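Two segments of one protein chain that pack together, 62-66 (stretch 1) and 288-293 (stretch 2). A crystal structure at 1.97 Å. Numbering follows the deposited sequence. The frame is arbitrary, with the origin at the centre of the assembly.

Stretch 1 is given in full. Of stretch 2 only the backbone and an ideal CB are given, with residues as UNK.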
# COMPACT_ATOMS: atom_id res chain seq x y z
N GLU A 62 5.97 12.82 -1.26
CA GLU A 62 5.50 14.15 -0.94
C GLU A 62 5.17 14.87 -2.23
O GLU A 62 5.39 14.35 -3.34
CB GLU A 62 6.56 14.92 -0.14
CG GLU A 62 6.43 14.70 1.35
CD GLU A 62 5.11 15.22 1.89
OE1 GLU A 62 4.58 16.22 1.34
OE2 GLU A 62 4.60 14.64 2.88
N GLY A 63 4.62 16.07 -2.08
CA GLY A 63 4.28 16.90 -3.22
C GLY A 63 4.36 18.34 -2.77
O GLY A 63 3.75 18.71 -1.76
N LEU A 64 5.11 19.15 -3.51
CA LEU A 64 5.24 20.56 -3.17
C LEU A 64 5.60 21.32 -4.43
O LEU A 64 6.07 20.72 -5.40
CB LEU A 64 6.27 20.79 -2.05
CG LEU A 64 7.75 20.45 -2.27
CD1 LEU A 64 8.63 21.13 -1.22
CD2 LEU A 64 8.01 18.93 -2.28
N LYS A 65 5.36 22.63 -4.43
CA LYS A 65 5.53 23.41 -5.65
C LYS A 65 6.59 24.49 -5.51
O LYS A 65 6.83 25.01 -4.42
CB LYS A 65 4.19 24.04 -6.06
CG LYS A 65 3.23 23.04 -6.71
CD LYS A 65 1.81 23.62 -6.82
CE LYS A 65 0.92 22.75 -7.68
NZ LYS A 65 -0.47 23.28 -7.74
N ALA A 66 7.24 24.81 -6.64
CA ALA A 66 8.13 25.97 -6.72
C ALA A 66 7.40 27.01 -7.54
O ALA A 66 6.80 26.68 -8.57
CB ALA A 66 9.48 25.60 -7.37
N UNK A 288 -5.43 21.14 -1.17
CA UNK A 288 -4.23 20.33 -1.26
C UNK A 288 -3.23 21.02 -2.18
O UNK A 288 -3.57 21.99 -2.84
CB UNK A 288 -4.56 18.92 -1.76
N UNK A 289 -2.00 20.51 -2.22
CA UNK A 289 -0.94 21.09 -3.05
C UNK A 289 -1.31 21.17 -4.53
O UNK A 289 -1.22 22.23 -5.17
CB UNK A 289 0.34 20.27 -2.89
N UNK A 290 -1.75 20.05 -5.08
CA UNK A 290 -2.09 19.99 -6.50
C UNK A 290 -3.38 20.75 -6.76
O UNK A 290 -3.50 21.51 -7.73
CB UNK A 290 -2.22 18.54 -6.97
N UNK A 291 -4.34 20.56 -5.87
CA UNK A 291 -5.65 21.16 -6.00
C UNK A 291 -5.66 22.67 -5.71
O UNK A 291 -6.38 23.43 -6.38
CB UNK A 291 -6.63 20.45 -5.06
N UNK A 292 -4.84 23.09 -4.75
CA UNK A 292 -4.94 24.41 -4.10
C UNK A 292 -6.26 24.48 -3.36
O UNK A 292 -6.37 23.97 -2.24
CB UNK A 292 -4.83 25.55 -5.12
N UNK A 293 -7.28 25.09 -3.97
CA UNK A 293 -8.65 24.87 -3.52
C UNK A 293 -9.50 24.40 -4.69
O UNK A 293 -9.51 25.03 -5.75
CB UNK A 293 -9.24 26.14 -2.90

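Position 288 lies beyond the reach of stretch 1, so the contact excludes no side chain. With phi near 180° and psi near 171° the chain is almost fully extended, a conformation glycine adopts most easily, though other residues are not ruled out. The residue is Gly288. Its backbone closes a tight turn with position 292, accepting a hydrogen bond at O and donating one from N.

Position 289 is where the two stretches meet most intimately. Its CA-to-CB bond points toward stretch 1, and the ideal CB lies 3.9 Å from Gly63 O and 4.9 Å from Leu64 CA, with the aliphatic chain of Lys65 alongside. The site therefore offers a carbonyl oxygen next to a nonpolar surface, in a space that favours a short side chain. Serine, threonine, valine or alanine would all be reasonable; a residue with both a hydroxyl and a methyl would address both features. The residue is Thr289, with chi1 in the m well. Its CG2 packs 3.9 Å from Leu64 CA and 4.0 Å from Lys65 CG, while OG1 stands 3.4 Å from Gly63 O. A water links these two oxygens, donating to Gly63 O at 3.2 Å and lying 2.5 Å from Thr289 OG1. The backbone contributes as well: the extended Lys65 side chain delivers NZ to Thr289 O, a hydrogen bond of 2.9 Å that any residue type here could accept.

At position 290 the CB points sideways, 5.1 Å from Lys65 NZ. Helical backbone angles suit many residues; a small or polar one would sit comfortably near the ammonium group, and an acidic one could be drawn to its charge. The residue is Ala290, whose methyl makes no close contact. A second water accepts from Lys65 NZ at 2.8 Å and donates to Ala290 O at 2.9 Å.

Position 291 turns its CB away from stretch 1, and its helical angles leave the choice wide. The residue is Ala291.

Position 292 has a positive phi of 64° with psi near -98°, which would ordinarily favour glycine. Its CB points sideways, with nothing of stretch 1 within 5.5 Å, so only a longer or branched side chain could touch Lys65. The residue is Val292, a beta-branched type unusual at such angles; its CG2 comes within 4.1 Å of Lys65 NZ.

Position 293 is out of reach, and its extended angles suit beta-branched residues. The residue is Ile293.

Stretch 2 288-293: GTAAVI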
# COMPACT_ATOMS: atom_id res chain seq x y z
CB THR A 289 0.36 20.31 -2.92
OG1 THR A 289 0.84 20.41 -1.57
CG2 THR A 289 1.41 20.85 -3.89
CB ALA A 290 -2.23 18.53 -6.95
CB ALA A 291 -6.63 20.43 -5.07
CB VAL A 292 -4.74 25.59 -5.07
CG1 VAL A 292 -4.57 26.86 -4.28
CG2 VAL A 292 -3.51 25.36 -5.94
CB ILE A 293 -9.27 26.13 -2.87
CG1 ILE A 293 -8.53 26.46 -1.57
CG2 ILE A 293 -10.77 25.91 -2.60
CD1 ILE A 293 -8.91 27.80 -0.95
O HOH W 1 2.03 20.13 0.56
O HOH W 2 -1.69 22.05 -9.89
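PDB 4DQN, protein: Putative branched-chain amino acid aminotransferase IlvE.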